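Local coordinates for probable ribosomal RNA small subunit methyltransferase from Thermus thermophilus, a protein that transfers a methyl group from S-adenosyl-L-methionine to the N2 atom of a guanine in 16S ribosomal RNA, in two crystal structures: PDB 3DMG (chain A, 1.55 Å), residues D263-V268 and A284-V289; PDB 2ZUL (chain B, 1.80 Å), residues D263-V268 and A284-V289. Both blocks share one frame: the second was fitted to the first on N, CA, C and O of the twelve residues, RMSD 0.07 Å. Numbering follows each deposited sequence.

Structure 1 (3DMG). With SAH (S-adenosyl-L-homocysteine), chain C.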
loop_
_atom_site.group_PDB
_atom_site.type_symbol
_atom_site.label_atom_id
_atom_site.label_comp_id
_atom_site.label_asym_id
_atom_site.label_seq_id
_atom_site.Cartn_x
_atom_site.Cartn_y
_atom_site.Cartn_z
ATOM N N ASP A 263 -1.957 0.279 5.287
ATOM C CA ASP A 263 -2.837 -0.444 4.383
ATOM C C ASP A 263 -2.132 -1.551 3.622
ATOM O O ASP A 263 -2.806 -2.471 3.172
ATOM C CB ASP A 263 -3.463 0.554 3.399
ATOM C CG ASP A 263 -4.542 -0.066 2.529
ATOM O OD1 ASP A 263 -5.559 -0.504 3.083
ATOM O OD2 ASP A 263 -4.360 -0.096 1.276
ATOM N N ASP A 264 -0.804 -1.459 3.479
ATOM C CA ASP A 264 -0.062 -2.417 2.645
ATOM C C ASP A 264 0.540 -3.524 3.495
ATOM O O ASP A 264 1.389 -3.251 4.356
ATOM C CB ASP A 264 1.044 -1.676 1.867
ATOM C CG ASP A 264 2.043 -2.615 1.226
ATOM O OD1 ASP A 264 1.615 -3.606 0.622
ATOM O OD2 ASP A 264 3.265 -2.344 1.308
ATOM N N LEU A 265 0.116 -4.765 3.228
ATOM C CA LEU A 265 0.631 -5.921 3.955
ATOM C C LEU A 265 2.155 -6.011 3.963
ATOM O O LEU A 265 2.744 -6.362 4.988
ATOM C CB LEU A 265 0.041 -7.209 3.370
ATOM C CG LEU A 265 0.510 -8.519 4.021
ATOM C CD1 LEU A 265 0.109 -8.501 5.510
ATOM C CD2 LEU A 265 -0.111 -9.710 3.297
ATOM N N ALA A 266 2.790 -5.746 2.815
ATOM C CA ALA A 266 4.261 -5.887 2.757
ATOM C C ALA A 266 4.906 -4.915 3.746
ATOM O O ALA A 266 5.886 -5.257 4.411
ATOM C CB ALA A 266 4.767 -5.641 1.316
ATOM N N SER A 267 4.335 -3.713 3.853
ATOM C CA SER A 267 4.808 -2.705 4.801
ATOM C C SER A 267 4.536 -3.094 6.257
ATOM O O SER A 267 5.398 -2.890 7.120
ATOM C CB SER A 267 4.237 -1.318 4.482
ATOM O OG SER A 267 4.700 -0.908 3.202
ATOM N N VAL A 268 3.372 -3.681 6.535
ATOM C CA VAL A 268 3.078 -4.157 7.894
ATOM C C VAL A 268 4.114 -5.212 8.312
ATOM O O VAL A 268 4.663 -5.144 9.407
ATOM C CB VAL A 268 1.649 -4.755 7.974
ATOM C CG1 VAL A 268 1.417 -5.516 9.309
ATOM C CG2 VAL A 268 0.619 -3.676 7.724
ATOM N N ALA A 284 1.486 -3.131 15.161
ATOM C CA ALA A 284 1.676 -2.928 13.730
ATOM C C ALA A 284 0.438 -3.465 13.033
ATOM O O ALA A 284 0.349 -4.669 12.726
ATOM C CB ALA A 284 2.924 -3.661 13.273
ATOM N N LEU A 285 -0.528 -2.575 12.802
ATOM C CA LEU A 285 -1.834 -3.003 12.307
ATOM C C LEU A 285 -1.957 -2.856 10.803
ATOM O O LEU A 285 -1.538 -1.850 10.221
ATOM C CB LEU A 285 -2.952 -2.215 12.967
ATOM C CG LEU A 285 -2.962 -2.236 14.499
ATOM C CD1 LEU A 285 -4.171 -1.469 15.000
ATOM C CD2 LEU A 285 -2.981 -3.662 15.033
ATOM N N HIS A 286 -2.515 -3.891 10.186
ATOM C CA HIS A 286 -2.867 -3.856 8.778
ATOM C C HIS A 286 -4.272 -3.276 8.712
ATOM O O HIS A 286 -5.257 -3.920 9.104
ATOM C CB HIS A 286 -2.832 -5.278 8.211
ATOM C CG HIS A 286 -2.940 -5.324 6.718
ATOM N ND1 HIS A 286 -3.335 -6.444 6.022
ATOM C CD2 HIS A 286 -2.690 -4.370 5.787
ATOM C CE1 HIS A 286 -3.332 -6.184 4.722
ATOM N NE2 HIS A 286 -2.924 -4.932 4.555
ATOM N N SER A 287 -4.366 -2.051 8.214
ATOM C CA SER A 287 -5.562 -1.254 8.399
ATOM C C SER A 287 -5.704 -0.221 7.300
ATOM O O SER A 287 -4.717 0.375 6.891
ATOM C CB SER A 287 -5.433 -0.535 9.747
ATOM O OG SER A 287 -6.610 0.213 10.059
ATOM N N ASP A 288 -6.942 -0.030 6.841
ATOM C CA ASP A 288 -7.251 1.082 5.935
ATOM C C ASP A 288 -7.530 2.292 6.807
ATOM O O ASP A 288 -8.602 2.391 7.439
ATOM C CB ASP A 288 -8.490 0.749 5.101
ATOM C CG ASP A 288 -8.871 1.854 4.136
ATOM O OD1 ASP A 288 -8.072 2.789 3.930
ATOM O OD2 ASP A 288 -9.970 1.761 3.571
ATOM N N VAL A 289 -6.554 3.187 6.868
ATOM C CA VAL A 289 -6.578 4.301 7.842
ATOM C C VAL A 289 -6.876 3.727 9.247
ATOM O O VAL A 289 -6.126 2.852 9.717
ATOM C CB VAL A 289 -7.484 5.494 7.394
ATOM C CG1 VAL A 289 -7.152 6.748 8.198
ATOM C CG2 VAL A 289 -7.302 5.771 5.893
HETATM N N SAH C . 5.530 6.543 7.889
HETATM C CA SAH C . 6.476 5.945 6.887
HETATM C CB SAH C . 5.833 5.794 5.503
HETATM C CG SAH C . 5.225 7.068 4.931
HETATM S SD SAH C . 4.703 6.912 3.202
HETATM C C SAH C . 7.711 6.822 6.753
HETATM O O SAH C . 7.623 7.962 7.224
HETATM O OXT SAH C . 8.701 6.382 6.170
HETATM C "C5'" SAH C . 2.891 6.805 3.392
HETATM C "C4'" SAH C . 2.425 5.430 3.876
HETATM O "O4'" SAH C . 1.001 5.522 3.883
HETATM C "C3'" SAH C . 2.859 4.226 3.013
HETATM O "O3'" SAH C . 3.535 3.265 3.806
HETATM C "C2'" SAH C . 1.503 3.750 2.480
HETATM O "O2'" SAH C . 1.461 2.376 2.167
HETATM C "C1'" SAH C . 0.570 4.221 3.581
HETATM N N9 SAH C . -0.824 4.197 3.168
HETATM C C8 SAH C . -1.330 4.444 1.913
HETATM N N7 SAH C . -2.679 4.314 1.983
HETATM C C5 SAH C . -3.023 4.009 3.267
HETATM C C6 SAH C . -4.250 3.733 3.880
HETATM N N6 SAH C . -5.410 3.733 3.190
HETATM N N1 SAH C . -4.210 3.454 5.237
HETATM C C2 SAH C . -3.038 3.398 5.959
HETATM N N3 SAH C . -1.817 3.615 5.344
HETATM C C4 SAH C . -1.842 3.928 4.018
#
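His286 turns its ring edge to the Asp263 backbone: NE2 gives a strongly bent, marginal hydrogen bond to Asp263 O (2.8 Å, 131°), and Thr74 O is another partner. Leu265 CA lies over one ring face, with Leu265 CB 3.8 Å from His286 CE1. With CG1 anti to the backbone N (chi1 169°), Val268 turns CG2 within 3.6 Å of His286 CA. This joins helix 265-277 to edge strand 283-286 within a beta-alpha-beta unit of the Rossmann-like methyltransferase domain. Past strands 257-262 and 283-286, the Asp263 and Asp288 side chains run side by side, carboxylate planes 55° apart; Ser75 and Ala77 bind the first, Tyr8 and Lys24 the second. Asp263 CB packs 3.3 Å from SAH C6, and Asp288 OD1 accepts from SAH N6 (2.9 Å). Val289 N donates to SAH N1 (2.9 Å), reading the adenine edge.

Structure 2 (2ZUL). With SAM (S-adenosylmethionine), chain D.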
loop_
_atom_site.group_PDB
_atom_site.type_symbol
_atom_site.label_atom_id
_atom_site.label_comp_id
_atom_site.label_asym_id
_atom_site.label_seq_id
_atom_site.Cartn_x
_atom_site.Cartn_y
_atom_site.Cartn_z
ATOM N N ASP B 263 -1.947 0.295 5.317
ATOM C CA ASP B 263 -2.805 -0.434 4.385
ATOM C C ASP B 263 -2.109 -1.546 3.614
ATOM O O ASP B 263 -2.756 -2.511 3.205
ATOM C CB ASP B 263 -3.427 0.541 3.381
ATOM C CG ASP B 263 -4.528 -0.099 2.547
ATOM O OD1 ASP B 263 -5.554 -0.499 3.135
ATOM O OD2 ASP B 263 -4.370 -0.201 1.311
ATOM N N ASP B 264 -0.799 -1.407 3.413
ATOM C CA ASP B 264 -0.021 -2.386 2.648
ATOM C C ASP B 264 0.563 -3.526 3.488
ATOM O O ASP B 264 1.353 -3.296 4.400
ATOM C CB ASP B 264 1.103 -1.665 1.897
ATOM C CG ASP B 264 1.989 -2.615 1.118
ATOM O OD1 ASP B 264 1.463 -3.336 0.246
ATOM O OD2 ASP B 264 3.210 -2.635 1.376
ATOM N N LEU B 265 0.178 -4.758 3.164
ATOM C CA LEU B 265 0.656 -5.921 3.903
ATOM C C LEU B 265 2.181 -6.035 3.933
ATOM O O LEU B 265 2.760 -6.322 4.977
ATOM C CB LEU B 265 0.049 -7.206 3.318
ATOM C CG LEU B 265 0.429 -8.504 4.044
ATOM C CD1 LEU B 265 0.014 -8.413 5.506
ATOM C CD2 LEU B 265 -0.244 -9.699 3.367
ATOM N N ALA B 266 2.838 -5.810 2.799
ATOM C CA ALA B 266 4.295 -5.920 2.760
ATOM C C ALA B 266 4.926 -4.946 3.754
ATOM O O ALA B 266 5.906 -5.273 4.427
ATOM C CB ALA B 266 4.810 -5.645 1.349
ATOM N N SER B 267 4.346 -3.755 3.851
ATOM C CA SER B 267 4.845 -2.736 4.765
ATOM C C SER B 267 4.567 -3.106 6.220
ATOM O O SER B 267 5.378 -2.828 7.104
ATOM C CB SER B 267 4.214 -1.383 4.431
ATOM O OG SER B 267 4.575 -0.987 3.114
ATOM N N VAL B 268 3.419 -3.730 6.470
ATOM C CA VAL B 268 3.063 -4.144 7.826
ATOM C C VAL B 268 4.067 -5.176 8.328
ATOM O O VAL B 268 4.540 -5.096 9.463
ATOM C CB VAL B 268 1.647 -4.775 7.880
ATOM C CG1 VAL B 268 1.399 -5.386 9.254
ATOM C CG2 VAL B 268 0.591 -3.719 7.579
ATOM N N ALA B 284 1.545 -3.121 15.121
ATOM C CA ALA B 284 1.681 -2.943 13.680
ATOM C C ALA B 284 0.413 -3.492 13.050
ATOM O O ALA B 284 0.319 -4.681 12.747
ATOM C CB ALA B 284 2.897 -3.703 13.172
ATOM N N LEU B 285 -0.561 -2.616 12.856
ATOM C CA LEU B 285 -1.843 -3.022 12.304
ATOM C C LEU B 285 -1.982 -2.865 10.799
ATOM O O LEU B 285 -1.560 -1.861 10.222
ATOM C CB LEU B 285 -2.963 -2.231 12.982
ATOM C CG LEU B 285 -2.959 -2.225 14.514
ATOM C CD1 LEU B 285 -4.114 -1.373 15.017
ATOM C CD2 LEU B 285 -3.064 -3.655 15.043
ATOM N N HIS B 286 -2.565 -3.882 10.172
ATOM C CA HIS B 286 -2.846 -3.852 8.745
ATOM C C HIS B 286 -4.238 -3.224 8.767
ATOM O O HIS B 286 -5.209 -3.864 9.177
ATOM C CB HIS B 286 -2.917 -5.269 8.176
ATOM C CG HIS B 286 -3.027 -5.310 6.683
ATOM N ND1 HIS B 286 -3.457 -6.425 5.996
ATOM C CD2 HIS B 286 -2.746 -4.375 5.744
ATOM C CE1 HIS B 286 -3.435 -6.175 4.699
ATOM N NE2 HIS B 286 -3.007 -4.938 4.518
ATOM N N SER B 287 -4.339 -1.978 8.326
ATOM C CA SER B 287 -5.606 -1.270 8.399
ATOM C C SER B 287 -5.765 -0.190 7.331
ATOM O O SER B 287 -4.786 0.423 6.910
ATOM C CB SER B 287 -5.703 -0.642 9.801
ATOM O OG SER B 287 -6.798 0.247 9.939
ATOM N N ASP B 288 -7.002 0.020 6.891
ATOM C CA ASP B 288 -7.320 1.061 5.918
ATOM C C ASP B 288 -7.554 2.265 6.822
ATOM O O ASP B 288 -8.627 2.411 7.413
ATOM C CB ASP B 288 -8.599 0.701 5.151
ATOM C CG ASP B 288 -8.990 1.760 4.132
ATOM O OD1 ASP B 288 -8.179 2.676 3.863
ATOM O OD2 ASP B 288 -10.110 1.667 3.587
ATOM N N VAL B 289 -6.530 3.108 6.936
ATOM C CA VAL B 289 -6.561 4.270 7.815
ATOM C C VAL B 289 -6.870 3.738 9.221
ATOM O O VAL B 289 -6.145 2.866 9.709
ATOM C CB VAL B 289 -7.598 5.332 7.354
ATOM C CG1 VAL B 289 -7.414 6.625 8.145
ATOM C CG2 VAL B 289 -7.391 5.639 5.881
HETATM N N SAM D . 5.508 6.599 7.860
HETATM C CA SAM D . 6.400 5.997 6.859
HETATM C C SAM D . 7.659 6.855 6.719
HETATM O O SAM D . 8.617 6.361 6.087
HETATM O OXT SAM D . 7.636 7.989 7.246
HETATM C CB SAM D . 5.682 5.909 5.509
HETATM C CG SAM D . 5.471 7.056 4.754
HETATM S SD SAM D . 4.659 6.974 3.204
HETATM C CE SAM D . 4.804 8.546 2.382
HETATM C "C5'" SAM D . 2.843 6.847 3.390
HETATM C "C4'" SAM D . 2.373 5.507 3.962
HETATM O "O4'" SAM D . 0.934 5.507 3.971
HETATM C "C3'" SAM D . 2.802 4.345 3.060
HETATM O "O3'" SAM D . 3.321 3.276 3.856
HETATM C "C2'" SAM D . 1.484 3.920 2.414
HETATM O "O2'" SAM D . 1.525 2.516 2.144
HETATM C "C1'" SAM D . 0.552 4.176 3.596
HETATM N N9 SAM D . -0.872 4.141 3.192
HETATM C C8 SAM D . -1.351 4.377 1.971
HETATM N N7 SAM D . -2.676 4.265 1.981
HETATM C C5 SAM D . -3.049 3.957 3.218
HETATM C C6 SAM D . -4.273 3.714 3.828
HETATM N N6 SAM D . -5.398 3.756 3.121
HETATM N N1 SAM D . -4.298 3.418 5.136
HETATM C C2 SAM D . -3.182 3.352 5.841
HETATM N N3 SAM D . -2.000 3.574 5.294
HETATM C C4 SAM D . -1.900 3.878 3.992
#
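Between Asp263 and His286 the ring edge meets backbone: NE2 donates a strongly bent, weak hydrogen bond to Asp263 O (2.8 Å, 129°), with Thr74 O as its other partner. One face of the ring carries Leu265 CA, and Leu265 CB stands 3.9 Å from His286 CE1. Val268, its CG1 anti to the backbone N (chi1 171°), brings CG2 within 3.6 Å of His286 CA. Further along, the Asp263 and Asp288 side chains lie side by side, carboxylate planes 55° apart; Ser75 and Ala77 hold Asp263, Tyr8 and Lys24 hold Asp288. The adenine of SAM rests against Asp263, whose CB is 3.3 Å from SAM C6. The polar edge of the base is recognised by Asp288 OD1, which accepts from SAM N6 at 3.1 Å. Val289 N donates to SAM N1 at 2.9 Å.

Comparison
The sequence is the same in both, the CA atoms coincide within the error, and the side chains of Asp263(A), Leu265(A), Val268(A), His286(A), Asp288(A) and Val289(A) and their counterparts keep their places. Ser287(A) OG bonds Val289(A) O at 2.7 Å, as Ser287(B) OG does Val289(B) O. What changes is the bound group: S-adenosyl-L-homocysteine in structure 1, S-adenosylmethionine at the same place in structure 2. The two molecules differ in the methyl on sulfur, CE, which SAM(B) carries on its SD and SAH(A) lacks; the sulfur is thus a sulfonium in SAM(B) and a neutral thioether in SAH(A). This methyl lies far from both segments: even Ser267(B) OG is 9.6 Å from SAM(B) CE. The segments meet chiefly the adenine, a part common to the two molecules. N6 of either ligand donates to the carboxylate of Asp288(A) or Asp288(B), N1 accepts from the backbone N of Val289(A) or Val289(B), and the CB of Asp263(A) or Asp263(B) packs against the base. These three side chains show no shift beyond the error, consistent with the exchange lying at the sulfur, and the added methyl of SAM(B) gains no direct contact with the two segments.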